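Local coordinates for 1,4-dihydroxy-2-naphthoyl-CoA hydrolase (Synechocystis sp., PDB 4K00), which hydrolyses 1,4-dihydroxy-2-naphthoyl-CoA to 1,4-dihydroxy-2-naphthoate and CoA, a step in phylloquinone (vitamin K1) biosynthesis, at the interface of chains A and B and the interface of chains A and C. Coordinates in Å, arbitrary orientation; residue numbers count along the deposited sequence, not the author numbering. Chains: chain A/B/C, 1,4-dihydroxy-2-naphthoyl-CoA hydrolase.

Contact 1: the interface of chains A and B. Residues chain A 64-67; chain B 63-66.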
loop_
_atom_site.group_PDB
_atom_site.type_symbol
_atom_site.label_atom_id
_atom_site.label_comp_id
_atom_site.label_asym_id
_atom_site.label_seq_id
_atom_site.Cartn_x
_atom_site.Cartn_y
_atom_site.Cartn_z
ATOM N N ALA A 64 -2.871 5.894 16.946
ATOM C CA ALA A 64 -2.996 4.478 16.655
ATOM C C ALA A 64 -1.967 3.715 17.459
ATOM O O ALA A 64 -0.855 4.216 17.710
ATOM C CB ALA A 64 -2.805 4.214 15.168
ATOM N N SER A 65 -2.333 2.511 17.886
ATOM C CA SER A 65 -1.359 1.597 18.454
ATOM C C SER A 65 -1.745 0.166 18.149
ATOM O O SER A 65 -2.916 -0.138 17.916
ATOM C CB SER A 65 -1.244 1.793 19.967
ATOM O OG SER A 65 -2.402 1.319 20.629
ATOM N N ILE A 66 -0.745 -0.705 18.149
ATOM C CA ILE A 66 -0.962 -2.120 17.865
ATOM C C ILE A 66 0.149 -2.955 18.483
ATOM O O ILE A 66 1.313 -2.568 18.437
ATOM C CB ILE A 66 -1.108 -2.366 16.345
ATOM C CG1 ILE A 66 -1.344 -3.848 16.030
ATOM C CG2 ILE A 66 0.125 -1.880 15.575
ATOM C CD1 ILE A 66 -2.068 -4.040 14.710
ATOM N N ASP A 67 -0.225 -4.082 19.102
ATOM C CA ASP A 67 0.741 -5.062 19.588
ATOM C C ASP A 67 0.560 -6.393 18.864
ATOM O O ASP A 67 -0.569 -6.829 18.630
ATOM C CB ASP A 67 0.568 -5.293 21.087
ATOM C CG ASP A 67 0.693 -4.015 21.898
ATOM O OD1 ASP A 67 1.765 -3.381 21.889
ATOM O OD2 ASP A 67 -0.293 -3.646 22.540
ATOM N N HIS B 63 5.419 -4.084 18.557
ATOM C CA HIS B 63 4.554 -2.974 18.917
ATOM C C HIS B 63 4.796 -1.814 17.963
ATOM O O HIS B 63 5.925 -1.527 17.587
ATOM C CB HIS B 63 4.804 -2.513 20.361
ATOM C CG HIS B 63 4.194 -1.178 20.668
ATOM N ND1 HIS B 63 2.911 -1.040 21.156
ATOM C CD2 HIS B 63 4.675 0.078 20.508
ATOM C CE1 HIS B 63 2.634 0.245 21.300
ATOM N NE2 HIS B 63 3.684 0.946 20.908
ATOM N N ALA B 64 3.724 -1.148 17.568
ATOM C CA ALA B 64 3.828 0.141 16.932
ATOM C C ALA B 64 2.762 1.080 17.467
ATOM O O ALA B 64 1.608 0.678 17.676
ATOM C CB ALA B 64 3.699 -0.005 15.428
ATOM N N SER B 65 3.145 2.335 17.689
ATOM C CA SER B 65 2.173 3.371 17.991
ATOM C C SER B 65 2.610 4.741 17.468
ATOM O O SER B 65 3.789 4.991 17.238
ATOM C CB SER B 65 1.854 3.421 19.489
ATOM O OG SER B 65 3.012 3.619 20.284
ATOM N N ILE B 66 1.629 5.607 17.250
ATOM C CA ILE B 66 1.844 6.870 16.576
ATOM C C ILE B 66 0.762 7.871 16.978
ATOM O O ILE B 66 -0.425 7.525 17.066
ATOM C CB ILE B 66 1.935 6.663 15.048
ATOM C CG1 ILE B 66 2.149 7.978 14.302
ATOM C CG2 ILE B 66 0.687 5.953 14.499
ATOM C CD1 ILE B 66 2.819 7.788 12.957
#
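B:His63 lies alongside A:Asp67 where strand 61-68 of one hotdog-fold subunit pairs antiparallel with the same strand of its partner. This is the strand pairing by which hotdog thioesterases typically dimerise, carrying a sheet from one chain into the next. The two side chains point the same way, and ND1 of B:His63 donates to the carboxylate oxygen OD1 of A:Asp67 at 2.7 Å. The bond leaves the imidazole almost within the ring plane but reaches OD1 on its syn side from 32° out of the carboxylate plane. CG of B:His63 is anti to its backbone N (chi1 166°), which swings the ring over the backbone of its own strand toward B:Ser65. There NE2 and the B:Ser65 hydroxyl OG form a hydrogen bond of 2.8 Å, so both ring nitrogens are engaged and rotation of the imidazole is restrained.

The backbone ladder runs beneath this pair. A:Ile66 N donates to B:Ala64 O at 2.8 Å, and B:Ala64 N returns a bond to A:Ile66 O at 2.9 Å; A:Ala64 and B:Ile66 exchange the equivalent two bonds. At the two-fold axis the serines face each other through their methylenes, A:Ser65 CB standing 3.5 Å from B:Ser65 CB. On the opposite side of the strands, the CG2 branch of A:Ile66 packs against the methyl CB of B:Ala64 at 4.0 Å, a contact repeated by symmetry between A:Ala64 and B:Ile66.

Contact 2: the interface of chains A and C. Residues chain A 15, 74; chain C 38, 49, 52.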
loop_
_atom_site.group_PDB
_atom_site.type_symbol
_atom_site.label_atom_id
_atom_site.label_comp_id
_atom_site.label_asym_id
_atom_site.label_seq_id
_atom_site.Cartn_x
_atom_site.Cartn_y
_atom_site.Cartn_z
ATOM N N LEU A 15 -1.910 -11.882 -1.012
ATOM C CA LEU A 15 -0.467 -11.907 -1.192
ATOM C C LEU A 15 0.132 -10.548 -0.820
ATOM O O LEU A 15 1.158 -10.476 -0.132
ATOM C CB LEU A 15 -0.106 -12.296 -2.625
ATOM C CG LEU A 15 1.392 -12.317 -2.937
ATOM C CD1 LEU A 15 2.147 -13.291 -2.051
ATOM C CD2 LEU A 15 1.592 -12.643 -4.409
ATOM N N CYS A 74 -0.300 -15.733 4.038
ATOM C CA CYS A 74 -1.130 -15.632 2.846
ATOM C C CYS A 74 -2.201 -16.703 2.805
ATOM O O CYS A 74 -1.920 -17.892 2.975
ATOM C CB CYS A 74 -0.235 -15.780 1.608
ATOM S SG CYS A 74 -1.058 -15.384 0.066
ATOM N N GLU C 38 -6.961 -14.130 -6.746
ATOM C CA GLU C 38 -6.756 -14.954 -5.540
ATOM C C GLU C 38 -8.049 -15.565 -5.006
ATOM O O GLU C 38 -8.044 -16.700 -4.530
ATOM C CB GLU C 38 -6.096 -14.140 -4.434
ATOM C CG GLU C 38 -4.646 -13.787 -4.723
ATOM C CD GLU C 38 -4.037 -12.848 -3.693
ATOM O OE1 GLU C 38 -3.952 -11.639 -3.968
ATOM O OE2 GLU C 38 -3.617 -13.330 -2.622
ATOM N N GLN C 49 -0.512 -19.664 -2.002
ATOM C CA GLN C 49 0.397 -19.921 -0.889
ATOM C C GLN C 49 1.004 -21.319 -1.010
ATOM O O GLN C 49 2.155 -21.541 -0.657
ATOM C CB GLN C 49 -0.362 -19.787 0.437
ATOM C CG GLN C 49 0.415 -20.213 1.676
ATOM C CD GLN C 49 1.789 -19.571 1.784
ATOM O OE1 GLN C 49 2.787 -20.255 2.025
ATOM N NE2 GLN C 49 1.849 -18.257 1.607
ATOM N N ILE C 52 3.849 -21.352 -3.663
ATOM C CA ILE C 52 4.954 -20.593 -3.102
ATOM C C ILE C 52 5.690 -21.446 -2.083
ATOM O O ILE C 52 6.923 -21.512 -2.066
ATOM C CB ILE C 52 4.450 -19.290 -2.444
ATOM C CG1 ILE C 52 3.968 -18.321 -3.523
ATOM C CG2 ILE C 52 5.541 -18.667 -1.582
ATOM C CD1 ILE C 52 2.998 -17.270 -3.022
#
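A:Cys74, in a loop, packs against C:Gln49 on the short helix 48-54 of the neighbouring subunit, and it is the methylene rather than the thiol that makes the contact. NE2 of the glutamine amide comes within 3.2 Å of A:Cys74 CB, a close approach. The glutamine chain folds at its second torsion (chi2 51°), bringing the amide back toward the cysteine while the aliphatic stem lies along the loop backbone: C:Gln49 CG is 3.5 Å from the carbonyl oxygen A:Cys74 O. SG is turned away from the amide, toward A:Leu15 of its own chain.

A:Leu15 opens a 3-10 helix, residues 15-17, and meets two helices of chain C. Its backbone N donates to OE2 of C:Glu38, from the long helix 26-43, at 2.8 Å and with an angle of 151° at the hydrogen. The carboxylate accepts through its syn lone pair, and the stretched glutamate chain (chi2 174°) carries it across to the start of the 3-10 helix. OE2 thus caps the first backbone N of this short turn.

Such a contact of loop and helices, related by a two-fold to its twin, may help join dimers of this hotdog thioesterase into the tetramer of the deposited assembly. Toward helix 48-54, A:Leu15 and C:Ile52 meet obliquely, CD1 of the leucine lying 4.2 Å from CD1 of the isoleucine.

Contact 3: the interface of chains A and B. Residues chain A 61-64; chain B 26, 66, 68.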
loop_
_atom_site.group_PDB
_atom_site.type_symbol
_atom_site.label_atom_id
_atom_site.label_comp_id
_atom_site.label_asym_id
_atom_site.label_seq_id
_atom_site.Cartn_x
_atom_site.Cartn_y
_atom_site.Cartn_z
ATOM N N LEU A 61 -7.754 10.490 12.214
ATOM C CA LEU A 61 -7.247 9.593 13.212
ATOM C C LEU A 61 -6.095 10.332 13.892
ATOM O O LEU A 61 -5.216 10.866 13.220
ATOM C CB LEU A 61 -6.844 8.290 12.505
ATOM C CG LEU A 61 -6.354 7.105 13.324
ATOM C CD1 LEU A 61 -6.618 5.805 12.592
ATOM C CD2 LEU A 61 -4.868 7.272 13.596
ATOM N N VAL A 62 -6.133 10.431 15.218
ATOM C CA VAL A 62 -5.119 11.183 15.962
ATOM C C VAL A 62 -4.156 10.303 16.771
ATOM O O VAL A 62 -3.130 10.778 17.268
ATOM C CB VAL A 62 -5.741 12.232 16.906
ATOM C CG1 VAL A 62 -6.526 13.261 16.105
ATOM C CG2 VAL A 62 -6.607 11.569 17.969
ATOM N N HIS A 63 -4.492 9.031 16.904
ATOM C CA HIS A 63 -3.641 8.080 17.603
ATOM C C HIS A 63 -3.928 6.682 17.068
ATOM O O HIS A 63 -5.071 6.325 16.779
ATOM C CB HIS A 63 -3.894 8.139 19.122
ATOM C CG HIS A 63 -3.267 7.013 19.892
ATOM N ND1 HIS A 63 -1.945 7.023 20.283
ATOM C CD2 HIS A 63 -3.786 5.847 20.352
ATOM C CE1 HIS A 63 -1.669 5.902 20.933
ATOM N NE2 HIS A 63 -2.773 5.177 20.999
ATOM N N ALA A 64 -2.871 5.894 16.946
ATOM C CA ALA A 64 -2.996 4.478 16.655
ATOM C C ALA A 64 -1.967 3.715 17.459
ATOM O O ALA A 64 -0.855 4.216 17.710
ATOM C CB ALA A 64 -2.805 4.214 15.168
ATOM N N PHE B 26 -2.973 7.655 7.546
ATOM C CA PHE B 26 -2.336 7.539 8.854
ATOM C C PHE B 26 -1.215 6.497 8.871
ATOM O O PHE B 26 -0.139 6.727 9.421
ATOM C CB PHE B 26 -3.389 7.241 9.928
ATOM C CG PHE B 26 -3.791 5.782 10.016
ATOM C CD1 PHE B 26 -4.704 5.242 9.132
ATOM C CD2 PHE B 26 -3.266 4.963 11.007
ATOM C CE1 PHE B 26 -5.074 3.912 9.214
ATOM C CE2 PHE B 26 -3.640 3.639 11.102
ATOM C CZ PHE B 26 -4.541 3.106 10.197
ATOM N N ILE B 66 1.629 5.607 17.250
ATOM C CA ILE B 66 1.844 6.870 16.576
ATOM C C ILE B 66 0.762 7.871 16.978
ATOM O O ILE B 66 -0.425 7.525 17.066
ATOM C CB ILE B 66 1.935 6.663 15.048
ATOM C CG1 ILE B 66 2.149 7.978 14.302
ATOM C CG2 ILE B 66 0.687 5.953 14.499
ATOM C CD1 ILE B 66 2.819 7.788 12.957
ATOM N N PHE B 68 -0.674 11.782 15.867
ATOM C CA PHE B 68 -0.700 12.691 14.729
ATOM C C PHE B 68 -1.036 14.108 15.192
ATOM O O PHE B 68 -1.953 14.307 15.987
ATOM C CB PHE B 68 -1.731 12.203 13.705
ATOM C CG PHE B 68 -1.481 10.795 13.248
ATOM C CD1 PHE B 68 -0.553 10.534 12.254
ATOM C CD2 PHE B 68 -2.118 9.733 13.850
ATOM C CE1 PHE B 68 -0.300 9.245 11.845
ATOM C CE2 PHE B 68 -1.860 8.425 13.445
ATOM C CZ PHE B 68 -0.955 8.188 12.441
HETATM O O HOH W 1 -2.570 13.373 18.752
#
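This mixed backbone and apolar interface extends the antiparallel strand pairing that joins two hotdog-fold subunits into a dimer; B:Phe26, at the start of helix 26-43, packs against the beginning of strand 61-68 in chain A, which passes the end of the same strand in chain B. A:Leu61 meets two aromatic rings. Its CD1 methyl sits over the centre of the B:Phe26 ring, 3.7 Å from the centroid, in a CH-pi contact. The other methyl, CD2, comes obliquely at the rim of B:Phe68, 3.2 Å from CE2, and also touches B:Phe26 CD2 at 3.8 Å. With CG anti to the backbone N, chi1 -176° turns the fork toward both rings, across which it lies. An alanine in place of B:Phe26 would probably cost A:Leu61 CD1 its ring face and CD2 part of its packing, opening a gap under the leucine at the start of the helix.

The B:Phe68 ring is held on several sides. The face away from A:Leu61 CD2 receives CG1 of B:Ile66 from its own strand, 3.5 Å above the plane and toward the rim, while A:Val62 C and A:His63 N lie at its edge.

A:Val62 departs from regular strand geometry, its psi being -12°. Its carbonyl oxygen nevertheless takes a nearly straight bond from B:Phe68 N at 3.0 Å, the donor standing well above the carbonyl plane, and this continues the ladder beyond A:Ala64 and B:Ile66. A water molecule links A:Val62 O and B:Phe68 O, 3.0 Å from each.

Contact 1 and contact 3 are neighbouring stretches of one interface, their C-alpha centres about 9 Å apart; both use strand 61-68 of each chain and share A:Ala64 and B:Ile66. Contact 2 lies about 26 Å from contact 1 and 30 Å from contact 3, and joins chain A to a different partner. Helix 26-43 serves both interfaces, through B:Phe26 in contact 3 and C:Glu38 in contact 2. Chain A thus binds two neighbours at separate surfaces, consistent with the four-chain assembly. A:Asp19, the predicted active-site residue, lies about 16 Å from the centre of contact 1 and 21 Å from that of contact 3, outside both.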